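Local coordinates for bromo domain-containing protein (Trypanosoma brucei brucei, PDB 5KO4) that is of unknown function but carries a bromodomain, a four-helix module that probably recognises acetylated lysine as its relatives do, at residues S32-P35 with D36-M39; P44-W47 with D48-K51; A64-N67 with D68-V72; V72-N75 with C76-Y79. One frame throughout, in Å; residues are numbered along the deposited sequence. Where two conformers were deposited one is given.

Interaction 1 (S32-P35 with D36-M39)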
loop_
_atom_site.group_PDB
_atom_site.type_symbol
_atom_site.label_atom_id
_atom_site.label_comp_id
_atom_site.label_asym_id
_atom_site.label_seq_id
_atom_site.Cartn_x
_atom_site.Cartn_y
_atom_site.Cartn_z
ATOM N N SER A 32 -8.499 5.119 -3.122
ATOM C CA SER A 32 -8.631 6.565 -3.097
ATOM C C SER A 32 -8.347 7.201 -1.742
ATOM O O SER A 32 -8.046 8.394 -1.724
ATOM C CB SER A 32 -10.020 6.976 -3.555
ATOM O OG SER A 32 -10.235 6.506 -4.874
ATOM N N LYS A 33 -8.402 6.448 -0.619
ATOM C CA LYS A 33 -8.122 7.050 0.694
ATOM C C LYS A 33 -6.612 7.034 1.028
ATOM O O LYS A 33 -6.221 7.571 2.073
ATOM C CB LYS A 33 -8.904 6.336 1.805
ATOM C CG LYS A 33 -10.432 6.439 1.652
ATOM C CD LYS A 33 -11.070 7.506 2.567
ATOM C CE LYS A 33 -12.283 6.994 3.315
ATOM N NZ LYS A 33 -13.424 6.703 2.405
ATOM N N LEU A 34 -5.761 6.453 0.161
ATOM C CA LEU A 34 -4.316 6.467 0.397
ATOM C C LEU A 34 -3.814 7.905 0.342
ATOM O O LEU A 34 -4.429 8.751 -0.313
ATOM C CB LEU A 34 -3.579 5.611 -0.638
ATOM C CG LEU A 34 -3.815 4.115 -0.552
ATOM C CD1 LEU A 34 -3.238 3.423 -1.740
ATOM C CD2 LEU A 34 -3.215 3.523 0.734
ATOM N N PRO A 35 -2.709 8.232 1.040
ATOM C CA PRO A 35 -2.286 9.644 1.112
ATOM C C PRO A 35 -2.045 10.265 -0.262
ATOM O O PRO A 35 -1.381 9.663 -1.111
ATOM C CB PRO A 35 -0.998 9.598 1.943
ATOM C CG PRO A 35 -0.651 8.157 2.087
ATOM C CD PRO A 35 -1.897 7.376 1.919
ATOM N N ASP A 36 -2.670 11.440 -0.503
ATOM C CA ASP A 36 -2.553 12.224 -1.737
ATOM C C ASP A 36 -2.979 11.440 -2.998
ATOM O O ASP A 36 -2.617 11.841 -4.103
ATOM C CB ASP A 36 -1.103 12.718 -1.930
ATOM C CG ASP A 36 -0.560 13.552 -0.788
ATOM O OD1 ASP A 36 -1.342 14.316 -0.193
ATOM O OD2 ASP A 36 0.668 13.473 -0.524
ATOM N N TYR A 37 -3.761 10.362 -2.857
ATOM C CA TYR A 37 -4.053 9.519 -4.017
ATOM C C TYR A 37 -4.827 10.265 -5.096
ATOM O O TYR A 37 -4.451 10.194 -6.266
ATOM C CB TYR A 37 -4.820 8.258 -3.621
ATOM C CG TYR A 37 -4.684 7.164 -4.643
ATOM C CD1 TYR A 37 -3.592 6.307 -4.629
ATOM C CD2 TYR A 37 -5.569 7.068 -5.709
ATOM C CE1 TYR A 37 -3.416 5.342 -5.612
ATOM C CE2 TYR A 37 -5.390 6.128 -6.710
ATOM C CZ TYR A 37 -4.320 5.252 -6.651
ATOM O OH TYR A 37 -4.138 4.348 -7.665
ATOM N N ARG A 38 -5.861 11.012 -4.711
ATOM C CA ARG A 38 -6.701 11.747 -5.681
ATOM C C ARG A 38 -5.947 12.935 -6.293
ATOM O O ARG A 38 -6.307 13.373 -7.387
ATOM C CB ARG A 38 -8.001 12.233 -5.030
ATOM C CG ARG A 38 -8.873 11.112 -4.481
ATOM C CD ARG A 38 -10.170 11.661 -3.906
ATOM N NE ARG A 38 -10.820 10.719 -2.992
ATOM C CZ ARG A 38 -10.499 10.555 -1.706
ATOM N NH1 ARG A 38 -9.507 11.259 -1.163
ATOM N NH2 ARG A 38 -11.157 9.677 -0.959
ATOM N N MET A 39 -4.901 13.443 -5.613
ATOM C CA MET A 39 -4.061 14.530 -6.133
ATOM C C MET A 39 -3.111 14.021 -7.231
ATOM O O MET A 39 -2.764 14.767 -8.144
ATOM C CB MET A 39 -3.231 15.141 -4.981
ATOM C CG MET A 39 -2.417 16.353 -5.378
ATOM S SD MET A 39 -1.538 17.055 -3.961
ATOM C CE MET A 39 0.017 16.145 -4.061
#
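Ser-32 lies under the side chain of Arg-38, in the bromodomain ZA loop, shortly ahead of the short helix 37-40 that this loop contains. Ser-32 O sits 3.1 Å from the guanidinium plane of Arg-38, over its centre. It is 3.3 Å from Arg-38 NH1, but the angle is too poor for a hydrogen bond, so the carbonyl meets the flat face of the group. Ser-32 OG turns elsewhere and bonds to Asp-30. Lys-33 runs beside Arg-38 and points the same way. Its CD reaches the guanidinium edge, 4.1 Å from Arg-38 NH2, on an exposed surface. Leu-34 brings CB alongside the Tyr-37 ring, 4.1 Å from Tyr-37 CD1. Tyr-37 holds its CG anti to the backbone N (chi1 -158°), which sets the ring next to both Leu-34 and the CA of Ser-32. A type II beta turn runs from Leu-34 to Tyr-37, closed by Tyr-37 N on Leu-34 O at 3.1 Å. Pro-35 and Asp-36 are at its corners, and Asp-36 takes the positive phi of the third position. Pro-35 O is hydrogen-bonded to Tyr-79 OH of helix 62-80.

Interaction 2 (P44-W47 with D48-K51)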
loop_
_atom_site.group_PDB
_atom_site.type_symbol
_atom_site.label_atom_id
_atom_site.label_comp_id
_atom_site.label_asym_id
_atom_site.label_seq_id
_atom_site.Cartn_x
_atom_site.Cartn_y
_atom_site.Cartn_z
ATOM N N PRO A 44 -8.688 6.686 -10.621
ATOM C CA PRO A 44 -8.456 5.457 -9.835
ATOM C C PRO A 44 -9.205 4.262 -10.402
ATOM O O PRO A 44 -10.289 4.425 -10.973
ATOM C CB PRO A 44 -8.982 5.831 -8.442
ATOM C CG PRO A 44 -8.861 7.306 -8.378
ATOM C CD PRO A 44 -9.218 7.763 -9.764
ATOM N N MET A 45 -8.595 3.068 -10.310
ATOM C CA MET A 45 -9.165 1.852 -10.859
ATOM C C MET A 45 -8.686 0.693 -10.030
ATOM O O MET A 45 -7.575 0.734 -9.497
ATOM C CB MET A 45 -8.732 1.694 -12.327
ATOM C CG MET A 45 -9.466 0.590 -13.099
ATOM S SD MET A 45 -11.269 0.661 -13.047
ATOM C CE MET A 45 -11.550 2.358 -13.584
ATOM N N TRP A 46 -9.522 -0.318 -9.871
ATOM C CA TRP A 46 -9.176 -1.451 -9.033
ATOM C C TRP A 46 -9.947 -2.689 -9.502
ATOM O O TRP A 46 -10.921 -2.562 -10.225
ATOM C CB TRP A 46 -9.455 -1.115 -7.560
ATOM C CG TRP A 46 -10.867 -0.702 -7.257
ATOM C CD1 TRP A 46 -11.837 -1.492 -6.723
ATOM C CD2 TRP A 46 -11.422 0.622 -7.318
ATOM N NE1 TRP A 46 -12.977 -0.768 -6.508
ATOM C CE2 TRP A 46 -12.745 0.540 -6.834
ATOM C CE3 TRP A 46 -10.926 1.871 -7.700
ATOM C CZ2 TRP A 46 -13.586 1.640 -6.778
ATOM C CZ3 TRP A 46 -11.774 2.964 -7.654
ATOM C CH2 TRP A 46 -13.097 2.835 -7.225
ATOM N N TRP A 47 -9.463 -3.902 -9.164
ATOM C CA TRP A 47 -10.061 -5.099 -9.741
ATOM C C TRP A 47 -11.546 -5.244 -9.440
ATOM O O TRP A 47 -12.286 -5.679 -10.326
ATOM C CB TRP A 47 -9.372 -6.394 -9.291
ATOM C CG TRP A 47 -7.860 -6.397 -9.324
ATOM C CD1 TRP A 47 -7.034 -6.845 -8.338
ATOM C CD2 TRP A 47 -7.012 -6.058 -10.433
ATOM N NE1 TRP A 47 -5.724 -6.766 -8.742
ATOM C CE2 TRP A 47 -5.680 -6.279 -10.023
ATOM C CE3 TRP A 47 -7.246 -5.618 -11.745
ATOM C CZ2 TRP A 47 -4.586 -5.954 -10.834
ATOM C CZ3 TRP A 47 -6.161 -5.343 -12.566
ATOM C CH2 TRP A 47 -4.854 -5.459 -12.095
ATOM N N ASP A 48 -11.985 -4.949 -8.219
ATOM C CA ASP A 48 -13.407 -5.152 -7.897
ATOM C C ASP A 48 -14.302 -4.242 -8.742
ATOM O O ASP A 48 -15.446 -4.614 -9.036
ATOM C CB ASP A 48 -13.689 -4.930 -6.405
ATOM C CG ASP A 48 -13.087 -5.976 -5.491
ATOM O OD1 ASP A 48 -12.630 -7.027 -6.002
ATOM O OD2 ASP A 48 -13.072 -5.749 -4.252
ATOM N N LEU A 49 -13.811 -3.064 -9.125
ATOM C CA LEU A 49 -14.581 -2.171 -9.996
ATOM C C LEU A 49 -14.680 -2.767 -11.405
ATOM O O LEU A 49 -15.752 -2.764 -12.008
ATOM C CB LEU A 49 -13.953 -0.780 -10.040
ATOM C CG LEU A 49 -14.694 0.270 -10.877
ATOM C CD1 LEU A 49 -16.185 0.356 -10.493
ATOM C CD2 LEU A 49 -14.048 1.630 -10.725
ATOM N N ILE A 50 -13.579 -3.335 -11.911
ATOM C CA ILE A 50 -13.606 -3.976 -13.220
ATOM C C ILE A 50 -14.560 -5.184 -13.189
ATOM O O ILE A 50 -15.289 -5.401 -14.151
ATOM C CB ILE A 50 -12.177 -4.372 -13.656
ATOM C CG1 ILE A 50 -11.312 -3.093 -13.804
ATOM C CG2 ILE A 50 -12.194 -5.185 -14.962
ATOM C CD1 ILE A 50 -9.870 -3.340 -14.108
ATOM N N LYS A 51 -14.549 -5.959 -12.103
ATOM C CA LYS A 51 -15.463 -7.091 -11.974
ATOM C C LYS A 51 -16.911 -6.598 -12.038
ATOM O O LYS A 51 -17.732 -7.175 -12.747
ATOM C CB LYS A 51 -15.201 -7.826 -10.648
ATOM C CG LYS A 51 -16.114 -9.016 -10.385
ATOM C CD LYS A 51 -15.813 -10.189 -11.307
ATOM C CE LYS A 51 -16.958 -11.164 -11.367
ATOM N NZ LYS A 51 -17.345 -11.665 -10.025
#
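Leu-49 presses its CB against the indole of Trp-46 at the start of helix 47-55, where the bromodomain ZA loop ends. This is the tight part of the contact. Leu-49 CB lies 3.7 Å from the centroid of the Trp-46 five-membered ring, almost on the ring normal, in a CH-pi contact. Leu-49 CD2 reaches further along the six-membered ring, 3.8 Å from Trp-46 CH2. The Trp-46 CG stands between its own backbone N and carbonyl carbon (chi1 57°), and this folds the indole back over the first helical turn. Met-45 closes the packing from the loop. Its chain curls round (chi2 53°), and Met-45 SD comes to 3.7 Å from Leu-49 CD2 and 3.8 Å from Ile-50 CG1. Ile-50 CD1 also meets the edge of the Trp-47 ring, 4.2 Å from Trp-47 CE3.

The other side is looser. Asp-48 touches the indole of Trp-46 mainly through CB, 3.9 Å from Trp-46 CD1. Lys-51 adds its backbone bond to Trp-47 O.

Trp-46 holds the N-cap position. Its O accepts Ile-50 N at 3.2 Å and, weakly, Leu-49 N. Trp-47 NE1 bonds to Asp-22, while its ring packs on Val-72 of helix 62-80. The first turn is thus fixed by backbone bonds and by apolar contacts of carbon and sulfur. No side-chain hydrogen bond or salt bridge joins the two segments, so the fit of the indole and thioether surfaces carries the side-chain part of the contact.

Interaction 3 (A64-N67 with D68-V72)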
loop_
_atom_site.group_PDB
_atom_site.type_symbol
_atom_site.label_atom_id
_atom_site.label_comp_id
_atom_site.label_asym_id
_atom_site.label_seq_id
_atom_site.Cartn_x
_atom_site.Cartn_y
_atom_site.Cartn_z
ATOM N N ALA A 64 -12.104 -1.734 -24.298
ATOM C CA ALA A 64 -12.505 -0.976 -23.117
ATOM C C ALA A 64 -12.120 -1.711 -21.829
ATOM O O ALA A 64 -11.678 -1.084 -20.867
ATOM C CB ALA A 64 -13.996 -0.716 -23.146
ATOM N N PHE A 65 -12.238 -3.043 -21.828
ATOM C CA PHE A 65 -11.803 -3.852 -20.689
ATOM C C PHE A 65 -10.273 -3.761 -20.539
ATOM O O PHE A 65 -9.770 -3.513 -19.441
ATOM C CB PHE A 65 -12.252 -5.300 -20.893
ATOM C CG PHE A 65 -11.628 -6.284 -19.943
ATOM C CD1 PHE A 65 -12.107 -6.426 -18.652
ATOM C CD2 PHE A 65 -10.559 -7.064 -20.335
ATOM C CE1 PHE A 65 -11.519 -7.334 -17.769
ATOM C CE2 PHE A 65 -10.011 -8.009 -19.471
ATOM C CZ PHE A 65 -10.496 -8.138 -18.194
ATOM N N ILE A 66 -9.545 -3.897 -21.658
ATOM C CA ILE A 66 -8.085 -3.799 -21.665
ATOM C C ILE A 66 -7.656 -2.443 -21.112
ATOM O O ILE A 66 -6.730 -2.377 -20.304
ATOM C CB ILE A 66 -7.526 -4.040 -23.096
ATOM C CG1 ILE A 66 -7.651 -5.546 -23.466
ATOM C CG2 ILE A 66 -6.074 -3.559 -23.211
ATOM C CD1 ILE A 66 -7.528 -5.820 -24.937
ATOM N N ASN A 67 -8.324 -1.368 -21.520
ATOM C CA ASN A 67 -7.988 -0.045 -21.022
ATOM C C ASN A 67 -8.059 0.023 -19.507
ATOM O O ASN A 67 -7.162 0.570 -18.879
ATOM C CB ASN A 67 -8.915 0.987 -21.603
ATOM C CG ASN A 67 -8.643 1.283 -23.045
ATOM O OD1 ASN A 67 -7.630 0.885 -23.612
ATOM N ND2 ASN A 67 -9.627 1.798 -23.709
ATOM N N ASP A 68 -9.140 -0.502 -18.908
ATOM C CA ASP A 68 -9.272 -0.427 -17.446
ATOM C C ASP A 68 -8.238 -1.310 -16.737
ATOM O O ASP A 68 -7.691 -0.905 -15.700
ATOM C CB ASP A 68 -10.672 -0.820 -16.998
ATOM C CG ASP A 68 -11.716 0.238 -17.242
ATOM O OD1 ASP A 68 -11.343 1.365 -17.664
ATOM O OD2 ASP A 68 -12.911 -0.058 -17.041
ATOM N N MET A 69 -7.930 -2.493 -17.297
ATOM C CA MET A 69 -6.917 -3.354 -16.716
ATOM C C MET A 69 -5.553 -2.691 -16.743
ATOM O O MET A 69 -4.836 -2.704 -15.734
ATOM C CB MET A 69 -6.866 -4.669 -17.484
ATOM C CG MET A 69 -8.143 -5.513 -17.353
ATOM S SD MET A 69 -8.306 -6.290 -15.729
ATOM C CE MET A 69 -7.110 -7.590 -15.876
ATOM N N ARG A 70 -5.203 -2.071 -17.870
ATOM C CA ARG A 70 -3.921 -1.380 -18.011
ATOM C C ARG A 70 -3.859 -0.182 -17.067
ATOM O O ARG A 70 -2.795 0.165 -16.563
ATOM C CB ARG A 70 -3.715 -0.929 -19.468
ATOM C CG ARG A 70 -3.382 -2.072 -20.402
ATOM C CD ARG A 70 -3.342 -1.645 -21.848
ATOM N NE ARG A 70 -2.931 -2.752 -22.710
ATOM C CZ ARG A 70 -2.995 -2.744 -24.038
ATOM N NH1 ARG A 70 -3.460 -1.677 -24.684
ATOM N NH2 ARG A 70 -2.605 -3.804 -24.731
ATOM N N LEU A 71 -4.994 0.459 -16.826
ATOM C CA LEU A 71 -5.043 1.626 -15.943
ATOM C C LEU A 71 -4.676 1.268 -14.482
ATOM O O LEU A 71 -4.005 2.047 -13.796
ATOM C CB LEU A 71 -6.450 2.209 -16.006
ATOM C CG LEU A 71 -6.754 3.412 -15.156
ATOM C CD1 LEU A 71 -5.798 4.574 -15.470
ATOM C CD2 LEU A 71 -8.196 3.819 -15.344
ATOM N N VAL A 72 -5.073 0.082 -14.014
ATOM C CA VAL A 72 -4.743 -0.308 -12.639
ATOM C C VAL A 72 -3.232 -0.325 -12.463
ATOM O O VAL A 72 -2.692 0.215 -11.486
ATOM C CB VAL A 72 -5.324 -1.691 -12.290
ATOM C CG1 VAL A 72 -4.881 -2.137 -10.900
ATOM C CG2 VAL A 72 -6.840 -1.691 -12.382
HETATM O O HOH W 1 -5.041 0.598 -23.778
#
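Met-69 lays its CG over one face of the Phe-65 ring, one helical turn further on. The carbon is 3.8 Å from the ring centroid and 18° off the normal, displaced toward the rim. A turn about the CB-CG bond of Met-69 (chi2 -73°) keeps the sulfur close to the ring. Met-69 SD lies 4.4 Å from the centroid in an oblique position, a Met-aromatic contact. Phe-65 CZ is the ring atom nearest the side chain, 3.6 Å from Met-69 CG.

Around the helix, Ile-66 and Arg-70 run side by side. Ile-66 CG2 sits under the centre of the Arg-70 guanidinium, 3.2 Å from its plane. With chi3 at 176° Arg-70 stays straight and brings the flat group out over this methyl.

Both pairs belong to helix 62-80, the B helix of the bromodomain bundle, and each is spaced i to i+4. The Phe-65 and Met-69 side faces inward. Phe-65 packs on Ile-50 of helix 47-55, and Met-69 packs on Leu-15 of helix 8-21 and on Phe-101 of helix 85-104. Arg-70 lies on the exposed side, where its NE forms a salt bridge with Glu-98.

A water bridges the polar edge. It donates to Asn-67 OD1 at 2.6 Å and accepts from Arg-70 NH1 at 2.9 Å, lying in the guanidinium plane. Asp-68 turns its carboxylate to Arg-53 and Tyr-59, which satisfy OD2. Below the side chains the helical bonds continue, with Arg-70 N bound to Ile-66 O at 2.9 Å.

Interaction 4 (V72-N75 with C76-Y79)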
loop_
_atom_site.group_PDB
_atom_site.type_symbol
_atom_site.label_atom_id
_atom_site.label_comp_id
_atom_site.label_asym_id
_atom_site.label_seq_id
_atom_site.Cartn_x
_atom_site.Cartn_y
_atom_site.Cartn_z
ATOM N N VAL A 72 -5.073 0.082 -14.014
ATOM C CA VAL A 72 -4.743 -0.308 -12.639
ATOM C C VAL A 72 -3.232 -0.325 -12.463
ATOM O O VAL A 72 -2.692 0.215 -11.486
ATOM C CB VAL A 72 -5.324 -1.691 -12.290
ATOM C CG1 VAL A 72 -4.881 -2.137 -10.900
ATOM C CG2 VAL A 72 -6.840 -1.691 -12.382
ATOM N N VAL A 73 -2.542 -0.955 -13.404
ATOM C CA VAL A 73 -1.094 -1.106 -13.256
ATOM C C VAL A 73 -0.370 0.223 -13.548
ATOM O O VAL A 73 0.571 0.560 -12.820
ATOM C CB VAL A 73 -0.513 -2.293 -14.078
ATOM C CG1 VAL A 73 -1.157 -3.605 -13.644
ATOM C CG2 VAL A 73 -0.662 -2.094 -15.583
ATOM N N GLN A 74 -0.829 1.015 -14.531
ATOM C CA GLN A 74 -0.194 2.304 -14.769
ATOM C C GLN A 74 -0.400 3.247 -13.570
ATOM O O GLN A 74 0.517 3.990 -13.208
ATOM C CB GLN A 74 -0.701 2.957 -16.046
ATOM C CG GLN A 74 0.131 4.179 -16.470
ATOM C CD GLN A 74 1.579 3.811 -16.692
ATOM O OE1 GLN A 74 1.901 2.857 -17.426
ATOM N NE2 GLN A 74 2.506 4.548 -16.073
ATOM N N ASN A 75 -1.559 3.174 -12.902
ATOM C CA ASN A 75 -1.755 3.995 -11.705
ATOM C C ASN A 75 -0.778 3.591 -10.615
ATOM O O ASN A 75 -0.243 4.451 -9.916
ATOM C CB ASN A 75 -3.183 3.867 -11.182
ATOM C CG ASN A 75 -4.188 4.626 -11.995
ATOM O OD1 ASN A 75 -3.846 5.493 -12.812
ATOM N ND2 ASN A 75 -5.464 4.345 -11.756
ATOM N N CYS A 76 -0.489 2.303 -10.502
ATOM C CA CYS A 76 0.508 1.849 -9.542
ATOM C C CYS A 76 1.864 2.465 -9.862
ATOM O O CYS A 76 2.544 2.965 -8.962
ATOM C CB CYS A 76 0.590 0.335 -9.532
ATOM S SG CYS A 76 1.884 -0.323 -8.451
ATOM N N TYR A 77 2.262 2.441 -11.131
ATOM C CA TYR A 77 3.563 2.995 -11.485
ATOM C C TYR A 77 3.606 4.471 -11.198
ATOM O O TYR A 77 4.621 4.967 -10.713
ATOM C CB TYR A 77 3.916 2.732 -12.955
ATOM C CG TYR A 77 3.763 1.294 -13.421
ATOM C CD1 TYR A 77 3.910 0.230 -12.537
ATOM C CD2 TYR A 77 3.354 1.005 -14.716
ATOM C CE1 TYR A 77 3.685 -1.088 -12.944
ATOM C CE2 TYR A 77 3.123 -0.306 -15.130
ATOM C CZ TYR A 77 3.254 -1.344 -14.227
ATOM O OH TYR A 77 3.009 -2.644 -14.613
ATOM N N ASP A 78 2.528 5.183 -11.466
ATOM C CA ASP A 78 2.524 6.630 -11.283
ATOM C C ASP A 78 2.525 7.009 -9.801
ATOM O O ASP A 78 3.188 7.965 -9.435
ATOM C CB ASP A 78 1.313 7.242 -11.988
ATOM C CG ASP A 78 1.365 7.095 -13.508
ATOM O OD1 ASP A 78 2.388 6.588 -14.024
ATOM O OD2 ASP A 78 0.361 7.416 -14.164
ATOM N N TYR A 79 1.822 6.269 -8.954
ATOM C CA TYR A 79 1.734 6.601 -7.540
ATOM C C TYR A 79 2.990 6.153 -6.776
ATOM O O TYR A 79 3.550 6.914 -5.983
ATOM C CB TYR A 79 0.482 5.942 -6.939
ATOM C CG TYR A 79 0.251 6.286 -5.488
ATOM C CD1 TYR A 79 -0.310 7.501 -5.124
ATOM C CD2 TYR A 79 0.529 5.368 -4.483
ATOM C CE1 TYR A 79 -0.574 7.804 -3.793
ATOM C CE2 TYR A 79 0.332 5.681 -3.148
ATOM C CZ TYR A 79 -0.250 6.888 -2.803
ATOM O OH TYR A 79 -0.455 7.152 -1.471
HETATM O O HOH W 2 -1.977 6.137 -14.757
#
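The C-terminal end of the bromodomain helix 62-80 holds this contact, where the Tyr-77 ring lies flat along its own helix. Val-73 O sits over the centre of the ring, 3.2 Å from its plane. The same oxygen accepts the backbone N-H of Tyr-77 at 3.0 Å. Tyr-77 CG is anti to the carbonyl carbon (chi1 -50°), which turns the ring back toward the preceding turn. Its phenol end passes beside Val-73, with Tyr-77 OH 3.6 Å from Val-73 CB, and goes on to bond with Glu-94 of helix 85-104.

Gln-74 meets the ring edge. Its OE1 is 3.6 Å from Tyr-77 CD2, with amide and ring planes 79° apart. The other end of the amide is gripped by Asp-78. Gln-74 NE2 gives a hydrogen bond of 2.9 Å to Asp-78 OD1, on its syn side but 32° out of the carboxylate plane. This fixes the rotation of the amide. A water donates to Asp-78 OD2 at 2.7 Å and to Asn-75 OD1 at 2.8 Å, tying two neighbouring polar groups. Asn-75 ND2 bonds to His-43 O in the loop.

Cys-76 O accepts a hydrogen bond from ND2 of Asn-80, the residue after Tyr-79. An asparagine in this tyrosine-asparagine pair typically binds the acetyl group in bromodomains, so the turn probably borders an acetyl-lysine pocket.

Along the chain the four contacts come in series. Interaction 1 lies in the ZA loop and on helix 37-40, interaction 2 at the start of helix 47-55, and interactions 3 and 4 follow on helix 62-80, sharing Val-72. Interactions 2 and 3 have centres about 9 Å apart and touch through Met-45 CG and Asp-68 O. Interactions 1 and 4 have centres about 13 Å apart and meet where the Tyr-37 and Tyr-79 rings touch. The centres of interactions 1 and 3 are the furthest apart, at about 20 Å. Helix 62-80 thus runs past both the other helices and the ZA loop. Its C-terminal end lies beside that loop, near where bromodomains usually bind their ligand.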